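Local coordinates for protein SSD1 (Saccharomyces cerevisiae S288C, PDB 7AM1), which binds mRNA untranslated regions as a translation repressor and is a non-enzymatic pseudonuclease of the RNase II family, at residues K563-T566 and L571-L574; A447-V452 and Q675-I680; P632-F637 and Y647-L652. All blocks are in the same frame, centred on the assembly; numbering follows the deposited sequence.

Interaction 1: K563-T566 and L571-L574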
ATOM      1  N   LYS A 563      -6.665 -15.634 -22.460  1.00 42.68           N
ATOM      2  CA  LYS A 563      -7.841 -16.232 -23.075  1.00 45.22           C
ATOM      3  C   LYS A 563      -8.898 -15.187 -23.411  1.00 43.56           C
ATOM      4  O   LYS A 563      -9.426 -15.168 -24.530  1.00 42.75           O
ATOM      5  CB  LYS A 563      -8.422 -17.302 -22.150  1.00 48.25           C
ATOM      6  CG  LYS A 563      -9.672 -17.966 -22.698  1.00 53.23           C
ATOM      7  CD  LYS A 563      -9.818 -19.385 -22.188  1.00 56.97           C
ATOM      8  CE  LYS A 563      -8.723 -20.290 -22.744  1.00 59.79           C
ATOM      9  N   ILE A 564      -9.235 -14.314 -22.454  1.00 44.39           N
ATOM     10  CA  ILE A 564     -10.319 -13.365 -22.695  1.00 44.62           C
ATOM     11  C   ILE A 564      -9.896 -12.295 -23.694  1.00 43.19           C
ATOM     12  O   ILE A 564     -10.727 -11.799 -24.462  1.00 44.59           O
ATOM     13  CB  ILE A 564     -10.834 -12.735 -21.384  1.00 45.95           C
ATOM     14  CG1 ILE A 564      -9.747 -11.907 -20.701  1.00 47.88           C
ATOM     15  CG2 ILE A 564     -11.373 -13.823 -20.457  1.00 46.06           C
ATOM     16  CD1 ILE A 564     -10.228 -11.186 -19.435  1.00 49.98           C
ATOM     17  N   TYR A 565      -8.625 -11.894 -23.700  1.00 39.80           N
ATOM     18  CA  TYR A 565      -8.220 -10.914 -24.699  1.00 40.01           C
ATOM     19  C   TYR A 565      -8.252 -11.514 -26.101  1.00 41.08           C
ATOM     20  O   TYR A 565      -8.684 -10.856 -27.056  1.00 41.26           O
ATOM     21  CB  TYR A 565      -6.825 -10.368 -24.403  1.00 39.69           C
ATOM     22  CG  TYR A 565      -6.435  -9.325 -25.419  1.00 40.46           C
ATOM     23  CD1 TYR A 565      -7.175  -8.152 -25.548  1.00 41.31           C
ATOM     24  CD2 TYR A 565      -5.371  -9.528 -26.287  1.00 40.82           C
ATOM     25  CE1 TYR A 565      -6.849  -7.200 -26.487  1.00 43.10           C
ATOM     26  CE2 TYR A 565      -5.037  -8.574 -27.242  1.00 43.01           C
ATOM     27  CZ  TYR A 565      -5.785  -7.413 -27.337  1.00 44.78           C
ATOM     28  OH  TYR A 565      -5.472  -6.450 -28.275  1.00 47.22           O
ATOM     29  N   THR A 566      -7.790 -12.760 -26.242  1.00 40.31           N
ATOM     30  CA  THR A 566      -7.798 -13.414 -27.545  1.00 42.75           C
ATOM     31  C   THR A 566      -9.206 -13.507 -28.121  1.00 43.12           C
ATOM     32  O   THR A 566      -9.411 -13.230 -29.308  1.00 44.32           O
ATOM     33  CB  THR A 566      -7.169 -14.802 -27.445  1.00 44.55           C
ATOM     34  OG1 THR A 566      -5.759 -14.665 -27.243  1.00 45.00           O
ATOM     35  CG2 THR A 566      -7.425 -15.598 -28.724  1.00 47.55           C
ATOM     36  N   LEU A 571     -12.970  -5.604 -25.524  1.00 47.06           N
ATOM     37  CA  LEU A 571     -13.823  -5.504 -24.345  1.00 47.54           C
ATOM     38  C   LEU A 571     -13.236  -6.187 -23.108  1.00 46.60           C
ATOM     39  O   LEU A 571     -13.836  -6.098 -22.029  1.00 47.47           O
ATOM     40  CB  LEU A 571     -15.211  -6.086 -24.650  1.00 48.49           C
ATOM     41  CG  LEU A 571     -16.032  -5.374 -25.731  1.00 50.53           C
ATOM     42  CD1 LEU A 571     -17.424  -5.998 -25.827  1.00 52.25           C
ATOM     43  CD2 LEU A 571     -16.134  -3.875 -25.491  1.00 50.17           C
ATOM     44  N   ALA A 572     -12.072  -6.828 -23.221  1.00 42.90           N
ATOM     45  CA  ALA A 572     -11.494  -7.539 -22.087  1.00 40.74           C
ATOM     46  C   ALA A 572     -11.139  -6.578 -20.956  1.00 39.54           C
ATOM     47  O   ALA A 572     -10.560  -5.512 -21.179  1.00 39.34           O
ATOM     48  CB  ALA A 572     -10.240  -8.303 -22.523  1.00 40.70           C
ATOM     49  N   LEU A 573     -11.490  -6.967 -19.730  1.00 39.34           N
ATOM     50  CA  LEU A 573     -11.057  -6.250 -18.533  1.00 39.62           C
ATOM     51  C   LEU A 573      -9.725  -6.851 -18.107  1.00 37.91           C
ATOM     52  O   LEU A 573      -9.661  -8.020 -17.711  1.00 39.16           O
ATOM     53  CB  LEU A 573     -12.089  -6.343 -17.414  1.00 42.43           C
ATOM     54  CG  LEU A 573     -11.779  -5.502 -16.163  1.00 45.83           C
ATOM     55  CD1 LEU A 573     -12.983  -5.491 -15.236  1.00 48.33           C
ATOM     56  CD2 LEU A 573     -10.546  -5.971 -15.392  1.00 45.81           C
ATOM     57  N   LEU A 574      -8.664  -6.070 -18.227  1.00 35.95           N
ATOM     58  CA  LEU A 574      -7.305  -6.498 -17.955  1.00 35.71           C
ATOM     59  C   LEU A 574      -6.733  -5.659 -16.815  1.00 38.60           C
ATOM     60  O   LEU A 574      -7.396  -4.775 -16.268  1.00 39.19           O
ATOM     61  CB  LEU A 574      -6.464  -6.378 -19.226  1.00 37.19           C
ATOM     62  CG  LEU A 574      -6.973  -7.212 -20.409  1.00 37.81           C
ATOM     63  CD1 LEU A 574      -6.164  -6.922 -21.666  1.00 38.08           C
ATOM     64  CD2 LEU A 574      -6.929  -8.692 -20.079  1.00 38.54           C
TER

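Interaction 2: A447-V452 and Q675-I680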
ATOM      1  N   ALA A 447     -19.835 -25.073  -7.326  1.00 52.79           N
ATOM      2  CA  ALA A 447     -19.599 -24.670  -8.704  1.00 51.96           C
ATOM      3  C   ALA A 447     -18.352 -23.798  -8.763  1.00 49.13           C
ATOM      4  O   ALA A 447     -18.188 -22.879  -7.952  1.00 48.21           O
ATOM      5  CB  ALA A 447     -20.806 -23.914  -9.253  1.00 53.09           C
ATOM      6  N   THR A 448     -17.478 -24.076  -9.727  1.00 44.60           N
ATOM      7  CA  THR A 448     -16.193 -23.401  -9.811  1.00 43.66           C
ATOM      8  C   THR A 448     -15.869 -23.094 -11.266  1.00 43.53           C
ATOM      9  O   THR A 448     -16.515 -23.589 -12.192  1.00 45.21           O
ATOM     10  CB  THR A 448     -15.074 -24.248  -9.177  1.00 44.30           C
ATOM     11  OG1 THR A 448     -15.171 -25.601  -9.640  1.00 45.47           O
ATOM     12  CG2 THR A 448     -15.169 -24.237  -7.653  1.00 45.69           C
ATOM     13  N   LEU A 449     -14.884 -22.224 -11.456  1.00 44.53           N
ATOM     14  CA  LEU A 449     -14.225 -22.019 -12.739  1.00 45.06           C
ATOM     15  C   LEU A 449     -12.793 -22.507 -12.581  1.00 44.98           C
ATOM     16  O   LEU A 449     -12.104 -22.110 -11.635  1.00 45.18           O
ATOM     17  CB  LEU A 449     -14.255 -20.547 -13.160  1.00 45.04           C
ATOM     18  CG  LEU A 449     -15.627 -19.890 -13.360  1.00 44.66           C
ATOM     19  CD1 LEU A 449     -15.485 -18.418 -13.769  1.00 45.21           C
ATOM     20  CD2 LEU A 449     -16.460 -20.642 -14.391  1.00 44.13           C
ATOM     21  N   SER A 450     -12.350 -23.376 -13.482  1.00 42.73           N
ATOM     22  CA  SER A 450     -11.086 -24.069 -13.299  1.00 41.51           C
ATOM     23  C   SER A 450     -10.132 -23.793 -14.449  1.00 42.31           C
ATOM     24  O   SER A 450     -10.549 -23.665 -15.605  1.00 43.49           O
ATOM     25  CB  SER A 450     -11.304 -25.579 -13.174  1.00 42.01           C
ATOM     26  OG  SER A 450     -12.108 -25.888 -12.050  1.00 42.99           O
ATOM     27  N   VAL A 451      -8.850 -23.700 -14.108  1.00 42.18           N
ATOM     28  CA  VAL A 451      -7.753 -23.696 -15.069  1.00 43.39           C
ATOM     29  C   VAL A 451      -6.879 -24.905 -14.752  1.00 42.87           C
ATOM     30  O   VAL A 451      -6.300 -24.990 -13.661  1.00 41.88           O
ATOM     31  CB  VAL A 451      -6.946 -22.389 -15.009  1.00 44.14           C
ATOM     32  CG1 VAL A 451      -5.764 -22.457 -15.962  1.00 46.32           C
ATOM     33  CG2 VAL A 451      -7.840 -21.192 -15.331  1.00 44.14           C
ATOM     34  N   VAL A 452      -6.806 -25.849 -15.688  1.00 44.15           N
ATOM     35  CA  VAL A 452      -6.130 -27.127 -15.479  1.00 45.03           C
ATOM     36  C   VAL A 452      -4.931 -27.196 -16.413  1.00 44.27           C
ATOM     37  O   VAL A 452      -5.088 -27.136 -17.638  1.00 45.23           O
ATOM     38  CB  VAL A 452      -7.082 -28.312 -15.711  1.00 47.94           C
ATOM     39  CG1 VAL A 452      -6.367 -29.636 -15.471  1.00 49.15           C
ATOM     40  CG2 VAL A 452      -8.298 -28.182 -14.808  1.00 48.31           C
ATOM     41  N   GLN A 675     -16.996 -12.378 -18.362  1.00 44.49           N
ATOM     42  CA  GLN A 675     -16.337 -12.359 -19.663  1.00 44.14           C
ATOM     43  C   GLN A 675     -15.810 -13.739 -20.037  1.00 44.65           C
ATOM     44  O   GLN A 675     -15.935 -14.163 -21.193  1.00 45.86           O
ATOM     45  CB  GLN A 675     -15.206 -11.332 -19.654  1.00 42.59           C
ATOM     46  CG  GLN A 675     -15.711  -9.901 -19.665  1.00 42.86           C
ATOM     47  CD  GLN A 675     -14.609  -8.874 -19.861  1.00 43.17           C
ATOM     48  OE1 GLN A 675     -13.424  -9.191 -19.775  1.00 41.81           O
ATOM     49  NE2 GLN A 675     -15.002  -7.627 -20.113  1.00 44.35           N
ATOM     50  N   LEU A 676     -15.228 -14.460 -19.078  1.00 44.71           N
ATOM     51  CA  LEU A 676     -14.707 -15.788 -19.378  1.00 45.11           C
ATOM     52  C   LEU A 676     -15.829 -16.746 -19.760  1.00 46.50           C
ATOM     53  O   LEU A 676     -15.688 -17.531 -20.705  1.00 47.39           O
ATOM     54  CB  LEU A 676     -13.927 -16.338 -18.186  1.00 44.09           C
ATOM     55  CG  LEU A 676     -13.341 -17.745 -18.376  1.00 44.36           C
ATOM     56  CD1 LEU A 676     -12.360 -17.768 -19.538  1.00 45.16           C
ATOM     57  CD2 LEU A 676     -12.688 -18.234 -17.096  1.00 43.53           C
ATOM     58  N   LYS A 677     -16.953 -16.692 -19.044  1.00 46.07           N
ATOM     59  CA  LYS A 677     -18.063 -17.579 -19.362  1.00 47.35           C
ATOM     60  C   LYS A 677     -18.588 -17.332 -20.770  1.00 48.08           C
ATOM     61  O   LYS A 677     -18.911 -18.284 -21.492  1.00 47.52           O
ATOM     62  CB  LYS A 677     -19.181 -17.406 -18.340  1.00 49.93           C
ATOM     63  CG  LYS A 677     -18.807 -17.866 -16.947  1.00 53.65           C
ATOM     64  CD  LYS A 677     -20.035 -17.951 -16.074  1.00 59.92           C
ATOM     65  CE  LYS A 677     -19.668 -18.086 -14.624  1.00 64.84           C
ATOM     66  NZ  LYS A 677     -20.867 -17.937 -13.764  1.00 69.18           N
ATOM     67  N   ALA A 678     -18.683 -16.063 -21.181  1.00 49.76           N
ATOM     68  CA  ALA A 678     -19.056 -15.755 -22.560  1.00 51.65           C
ATOM     69  C   ALA A 678     -18.100 -16.422 -23.541  1.00 54.29           C
ATOM     70  O   ALA A 678     -18.525 -17.044 -24.520  1.00 55.59           O
ATOM     71  CB  ALA A 678     -19.085 -14.243 -22.779  1.00 49.99           C
ATOM     72  N   VAL A 679     -16.795 -16.307 -23.286  1.00 54.42           N
ATOM     73  CA  VAL A 679     -15.808 -16.962 -24.139  1.00 55.91           C
ATOM     74  C   VAL A 679     -16.001 -18.472 -24.105  1.00 57.98           C
ATOM     75  O   VAL A 679     -15.997 -19.140 -25.146  1.00 61.18           O
ATOM     76  CB  VAL A 679     -14.386 -16.560 -23.709  1.00 53.91           C
ATOM     77  CG1 VAL A 679     -13.348 -17.441 -24.382  1.00 54.48           C
ATOM     78  CG2 VAL A 679     -14.134 -15.109 -24.065  1.00 52.60           C
ATOM     79  N   ILE A 680     -16.177 -19.032 -22.907  1.00 56.42           N
ATOM     80  CA  ILE A 680     -16.358 -20.474 -22.771  1.00 56.85           C
ATOM     81  C   ILE A 680     -17.540 -20.941 -23.611  1.00 62.22           C
ATOM     82  O   ILE A 680     -17.417 -21.847 -24.445  1.00 65.58           O
ATOM     83  CB  ILE A 680     -16.549 -20.853 -21.290  1.00 52.67           C
ATOM     84  CG1 ILE A 680     -15.217 -20.779 -20.544  1.00 48.86           C
ATOM     85  CG2 ILE A 680     -17.183 -22.240 -21.165  1.00 53.91           C
ATOM     86  CD1 ILE A 680     -15.364 -20.833 -19.035  1.00 47.88           C
TER

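Interaction 3: P632-F637 and Y647-L652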
ATOM      1  N   PRO A 632       3.616   3.508  -9.267  1.00 48.67           N
ATOM      2  CA  PRO A 632       2.235   3.498  -8.787  1.00 46.10           C
ATOM      3  C   PRO A 632       1.706   2.071  -8.793  1.00 42.21           C
ATOM      4  O   PRO A 632       2.282   1.163  -9.394  1.00 42.03           O
ATOM      5  CB  PRO A 632       1.507   4.371  -9.809  1.00 49.07           C
ATOM      6  CG  PRO A 632       2.226   4.060 -11.094  1.00 51.45           C
ATOM      7  CD  PRO A 632       3.685   3.844 -10.704  1.00 51.61           C
ATOM      8  N   ARG A 633       0.578   1.891  -8.120  1.00 38.56           N
ATOM      9  CA  ARG A 633      -0.090   0.604  -8.126  1.00 37.60           C
ATOM     10  C   ARG A 633      -0.595   0.250  -9.520  1.00 33.41           C
ATOM     11  O   ARG A 633      -0.703   1.098 -10.408  1.00 32.25           O
ATOM     12  CB  ARG A 633      -1.261   0.609  -7.155  1.00 38.93           C
ATOM     13  CG  ARG A 633      -0.848   0.790  -5.718  1.00 38.84           C
ATOM     14  CD  ARG A 633      -1.995   0.388  -4.845  1.00 37.95           C
ATOM     15  NE  ARG A 633      -1.909  -1.011  -4.450  1.00 36.03           N
ATOM     16  CZ  ARG A 633      -2.954  -1.799  -4.221  1.00 34.13           C
ATOM     17  NH1 ARG A 633      -4.192  -1.346  -4.380  1.00 33.57           N
ATOM     18  NH2 ARG A 633      -2.752  -3.052  -3.835  1.00 32.89           N
ATOM     19  N   ALA A 634      -0.891  -1.035  -9.701  1.00 34.78           N
ATOM     20  CA  ALA A 634      -1.468  -1.532 -10.942  1.00 35.54           C
ATOM     21  C   ALA A 634      -2.861  -0.940 -11.159  1.00 35.78           C
ATOM     22  O   ALA A 634      -3.482  -0.385 -10.245  1.00 35.08           O
ATOM     23  CB  ALA A 634      -1.533  -3.060 -10.913  1.00 36.79           C
ATOM     24  N   ARG A 635      -3.357  -1.064 -12.393  1.00 33.79           N
ATOM     25  CA  ARG A 635      -4.655  -0.507 -12.752  1.00 38.54           C
ATOM     26  C   ARG A 635      -5.454  -1.492 -13.593  1.00 36.29           C
ATOM     27  O   ARG A 635      -4.932  -2.038 -14.569  1.00 37.69           O
ATOM     28  CB  ARG A 635      -4.510   0.792 -13.558  1.00 48.11           C
ATOM     29  CG  ARG A 635      -3.604   1.831 -12.938  1.00 60.35           C
ATOM     30  CD  ARG A 635      -3.628   3.123 -13.742  1.00 73.90           C
ATOM     31  NE  ARG A 635      -4.667   4.014 -13.231  1.00 85.47           N
ATOM     32  CZ  ARG A 635      -5.911   4.091 -13.698  1.00 94.46           C
ATOM     33  NH1 ARG A 635      -6.310   3.332 -14.712  1.00 97.77           N
ATOM     34  NH2 ARG A 635      -6.767   4.937 -13.140  1.00 97.23           N
ATOM     35  N   TYR A 636      -6.718  -1.697 -13.238  1.00 36.11           N
ATOM     36  CA  TYR A 636      -7.644  -2.299 -14.184  1.00 37.01           C
ATOM     37  C   TYR A 636      -7.851  -1.359 -15.369  1.00 39.00           C
ATOM     38  O   TYR A 636      -7.801  -0.133 -15.232  1.00 40.19           O
ATOM     39  CB  TYR A 636      -8.994  -2.595 -13.535  1.00 36.45           C
ATOM     40  CG  TYR A 636      -8.942  -3.519 -12.341  1.00 34.83           C
ATOM     41  CD1 TYR A 636      -8.543  -4.845 -12.471  1.00 34.31           C
ATOM     42  CD2 TYR A 636      -9.333  -3.072 -11.092  1.00 34.46           C
ATOM     43  CE1 TYR A 636      -8.511  -5.692 -11.376  1.00 34.32           C
ATOM     44  CE2 TYR A 636      -9.308  -3.899 -10.001  1.00 34.35           C
ATOM     45  CZ  TYR A 636      -8.895  -5.207 -10.138  1.00 34.55           C
ATOM     46  OH  TYR A 636      -8.875  -6.026  -9.034  1.00 34.52           O
ATOM     47  N   PHE A 637      -8.097  -1.947 -16.539  1.00 37.59           N
ATOM     48  CA  PHE A 637      -8.344  -1.177 -17.750  1.00 39.43           C
ATOM     49  C   PHE A 637      -9.064  -2.062 -18.758  1.00 41.52           C
ATOM     50  O   PHE A 637      -9.049  -3.291 -18.653  1.00 41.39           O
ATOM     51  CB  PHE A 637      -7.048  -0.633 -18.356  1.00 39.86           C
ATOM     52  CG  PHE A 637      -6.193  -1.687 -19.008  1.00 40.71           C
ATOM     53  CD1 PHE A 637      -5.403  -2.532 -18.243  1.00 39.08           C
ATOM     54  CD2 PHE A 637      -6.191  -1.841 -20.386  1.00 42.53           C
ATOM     55  CE1 PHE A 637      -4.615  -3.505 -18.843  1.00 39.03           C
ATOM     56  CE2 PHE A 637      -5.408  -2.807 -20.991  1.00 42.86           C
ATOM     57  CZ  PHE A 637      -4.621  -3.641 -20.220  1.00 40.76           C
ATOM     58  N   TYR A 647       0.123  -3.272 -22.435  1.00 45.09           N
ATOM     59  CA  TYR A 647      -0.651  -4.112 -21.532  1.00 39.85           C
ATOM     60  C   TYR A 647       0.190  -4.706 -20.408  1.00 38.45           C
ATOM     61  O   TYR A 647      -0.362  -5.374 -19.528  1.00 37.57           O
ATOM     62  CB  TYR A 647      -1.306  -5.257 -22.311  1.00 40.42           C
ATOM     63  CG  TYR A 647      -2.435  -4.884 -23.252  1.00 40.99           C
ATOM     64  CD1 TYR A 647      -2.969  -3.597 -23.295  1.00 41.80           C
ATOM     65  CD2 TYR A 647      -2.972  -5.843 -24.099  1.00 41.31           C
ATOM     66  CE1 TYR A 647      -4.007  -3.289 -24.161  1.00 42.41           C
ATOM     67  CE2 TYR A 647      -3.994  -5.546 -24.960  1.00 41.57           C
ATOM     68  CZ  TYR A 647      -4.514  -4.277 -24.994  1.00 42.90           C
ATOM     69  OH  TYR A 647      -5.543  -4.016 -25.870  1.00 43.59           O
ATOM     70  N   GLY A 648       1.501  -4.476 -20.412  1.00 40.67           N
ATOM     71  CA  GLY A 648       2.377  -5.196 -19.514  1.00 40.40           C
ATOM     72  C   GLY A 648       2.176  -4.825 -18.057  1.00 39.35           C
ATOM     73  O   GLY A 648       1.758  -3.719 -17.711  1.00 39.04           O
ATOM     74  N   HIS A 649       2.461  -5.798 -17.200  1.00 35.66           N
ATOM     75  CA  HIS A 649       2.460  -5.647 -15.746  1.00 35.33           C
ATOM     76  C   HIS A 649       3.929  -5.714 -15.331  1.00 36.81           C
ATOM     77  O   HIS A 649       4.496  -6.805 -15.194  1.00 36.78           O
ATOM     78  CB  HIS A 649       1.615  -6.735 -15.096  1.00 35.58           C
ATOM     79  CG  HIS A 649       1.235  -6.452 -13.675  1.00 35.82           C
ATOM     80  ND1 HIS A 649       2.163  -6.227 -12.682  1.00 37.11           N
ATOM     81  CD2 HIS A 649       0.022  -6.392 -13.075  1.00 36.19           C
ATOM     82  CE1 HIS A 649       1.537  -6.021 -11.535  1.00 35.88           C
ATOM     83  NE2 HIS A 649       0.236  -6.120 -11.746  1.00 35.11           N
ATOM     84  N   TYR A 650       4.547  -4.541 -15.167  1.00 38.09           N
ATOM     85  CA  TYR A 650       5.991  -4.470 -14.963  1.00 40.07           C
ATOM     86  C   TYR A 650       6.419  -5.243 -13.719  1.00 39.06           C
ATOM     87  O   TYR A 650       7.350  -6.055 -13.772  1.00 41.30           O
ATOM     88  CB  TYR A 650       6.430  -3.006 -14.861  1.00 42.01           C
ATOM     89  CG  TYR A 650       7.913  -2.814 -14.623  1.00 43.54           C
ATOM     90  CD1 TYR A 650       8.802  -2.700 -15.686  1.00 44.92           C
ATOM     91  CD2 TYR A 650       8.422  -2.740 -13.334  1.00 44.81           C
ATOM     92  CE1 TYR A 650      10.160  -2.522 -15.467  1.00 46.48           C
ATOM     93  CE2 TYR A 650       9.773  -2.564 -13.105  1.00 46.17           C
ATOM     94  CZ  TYR A 650      10.638  -2.455 -14.171  1.00 46.93           C
ATOM     95  OH  TYR A 650      11.981  -2.281 -13.923  1.00 47.54           O
ATOM     96  N   ALA A 651       5.752  -5.002 -12.589  1.00 35.65           N
ATOM     97  CA  ALA A 651       6.194  -5.598 -11.331  1.00 36.54           C
ATOM     98  C   ALA A 651       6.164  -7.120 -11.382  1.00 37.86           C
ATOM     99  O   ALA A 651       6.937  -7.774 -10.672  1.00 37.80           O
ATOM    100  CB  ALA A 651       5.333  -5.092 -10.173  1.00 35.66           C
ATOM    101  N   LEU A 652       5.269  -7.696 -12.190  1.00 38.63           N
ATOM    102  CA  LEU A 652       5.155  -9.140 -12.358  1.00 37.48           C
ATOM    103  C   LEU A 652       5.881  -9.652 -13.595  1.00 38.40           C
ATOM    104  O   LEU A 652       5.857 -10.861 -13.854  1.00 38.59           O
ATOM    105  CB  LEU A 652       3.681  -9.550 -12.439  1.00 37.29           C
ATOM    106  CG  LEU A 652       2.819  -9.282 -11.209  1.00 39.35           C
ATOM    107  CD1 LEU A 652       1.364  -9.648 -11.472  1.00 40.11           C
ATOM    108  CD2 LEU A 652       3.343 -10.033 -10.011  1.00 40.83           C
TER

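Interaction 1: K563-T566 and L571-L574
The helix-to-strand connection of the RNB domain brings Ile564 and Tyr565, near the end of helix 544-568, against Ala572, just before strand 573-576 of a two-stranded antiparallel sheet, and Leu574 within it. The CA atoms of Tyr565 and Ala572 are 5.4 Å apart, so the chain folds back tightly, and no hydrogen bond crosses between the two segments; the contact is apolar. Ala572 sits at the middle of the contact: its CB lies 4.0 Å from Tyr565 CA and 4.1 Å from Ile564 CG1, with the near edge of the Tyr565 ring beside it, close to the ring plane. Leu574 splits its branches between the two helix residues. Its CD1 meets Tyr565 CD1 at 4.2 Å, the two side chains crossing at about a right angle, while its CD2 meets the end of Ile564, the pair sliding past each other in opposite directions. Tyr565 reaches this side with CG anti to the backbone N (chi1 -178°), and its ring also makes an edge-to-face pair with Tyr647. One of the strand's polar groups is met elsewhere, Leu573 O bonding to Thr658 OG1. Ile564 turns CG1 between its own N and carbonyl carbon (chi1 64°), which extends CD1 to within 3.6 Å of Leu573 O.

Interaction 2: A447-V452 and Q675-I680
Leu449, on strand 446-456, carries this contact: it buries more surface than any other residue here, and Lys677 and Leu676 of helix 668-681 receive its two branches. The backbones stay well apart, with 8.8 Å between the CA atoms of Leu449 and Lys677, so the side chains alone bridge strand and helix. Leu449 has CG anti to its carbonyl carbon and beside the backbone N (chi1 -61°), and from there its methyls diverge toward two consecutive helix residues. CD2 comes up against the end of the lysine's aliphatic stem, 4.1 Å from Lys677 CE, and the two side chains cross at about a right angle. The other methyl, CD1, meets Leu676 CD2 at 4.4 Å, a loose van der Waals approach. One helical turn further on there is a more distant neighbour, with Ile680 CD1 standing 4.8 Å from Leu449 CD2.

Lys677 has a divided role. Beyond CG its chain runs extended, which brings CE across the leucine and carries NZ past it. That ammonium group forms a salt bridge with Asp398 OD1 and a hydrogen bond with Thr400 OG1, so the charge is matched outside the apolar contact while CE remains in it. No hydrogen bond joins the two segments directly; the contact between them is apolar, and the lysine's ion pair with Asp398 lies just beyond one end of it.

In the RNB-domain sheet, strand 446-456 lies between strands 462-472 and 389-397, bonded through Thr448 to Ser470 and through Leu449 to Val396. Helix 668-681 therefore rests on an interior strand, and helix 544-568 lies alongside, touching Val451 from the strand and Gln675 and Val679 from the helix.

Interaction 3: P632-F637 and Y647-L652
His649 NE2 is held by a hydrogen bond to Asp529 OD1 and at the same time lies 3.6 Å from Ala634 CB, whose methyl approaches the imidazole obliquely. The ring's other nitrogen, ND1, accepts a weak bond from Leu652 N (3.5 Å, 141° at the hydrogen), and Leu652 CD1 sits over the centre of one face, 3.6 Å above the plane. The Asp529 bond, with Leu652 over that face and the weak bond at ND1, would probably limit the ring's rotation. A second meeting point is aromatic. Phe637 and Tyr647 place their ring centroids 5.3 Å apart with planes at 45°, an oblique pair; the closest approach is Phe637 CE2 to Tyr647 CD1, 3.4 Å. Phe637 holds CG between its backbone N and carbonyl carbon (chi1 72°), projecting the ring toward the tyrosine, and Arg635 O lies in the ring plane at its edge. Tyr647 is fixed at the far end by a hydrogen bond from its OH to Ala639 O. With an alanine here, Phe637 would probably lose its ring partner and Ala639 O the hydroxyl, leaving a gap beside the strand. Backbone bonds join Gly648 and Tyr650 to Gln577, just after strand 573-576, while the two side-chain pairs pack this irregular RNB-domain loop against Ala634 and strand 635-638 of the two-stranded antiparallel sheet.

All three interactions lie in the RNB domain, and their touching residues are mostly buried, none being exposed. Interactions 1 and 3 each supply one strand of the same two-stranded sheet, joined by the backbone bond from Leu574 N to Phe637 O. Interaction 1 also touches the helix of interaction 2, where Gln675 OE1 takes the N-H of Leu573. Interactions 2 and 3 do not touch, their nearest atoms being about 7 Å apart. The chemistry shifts with position: aliphatic packing with one tyrosine edge at the helix-strand connection, a leucine between an aliphatic side chain and an ion-paired lysine on the seven-stranded sheet, and aromatic and imidazole contacts where an irregular loop meets the strand.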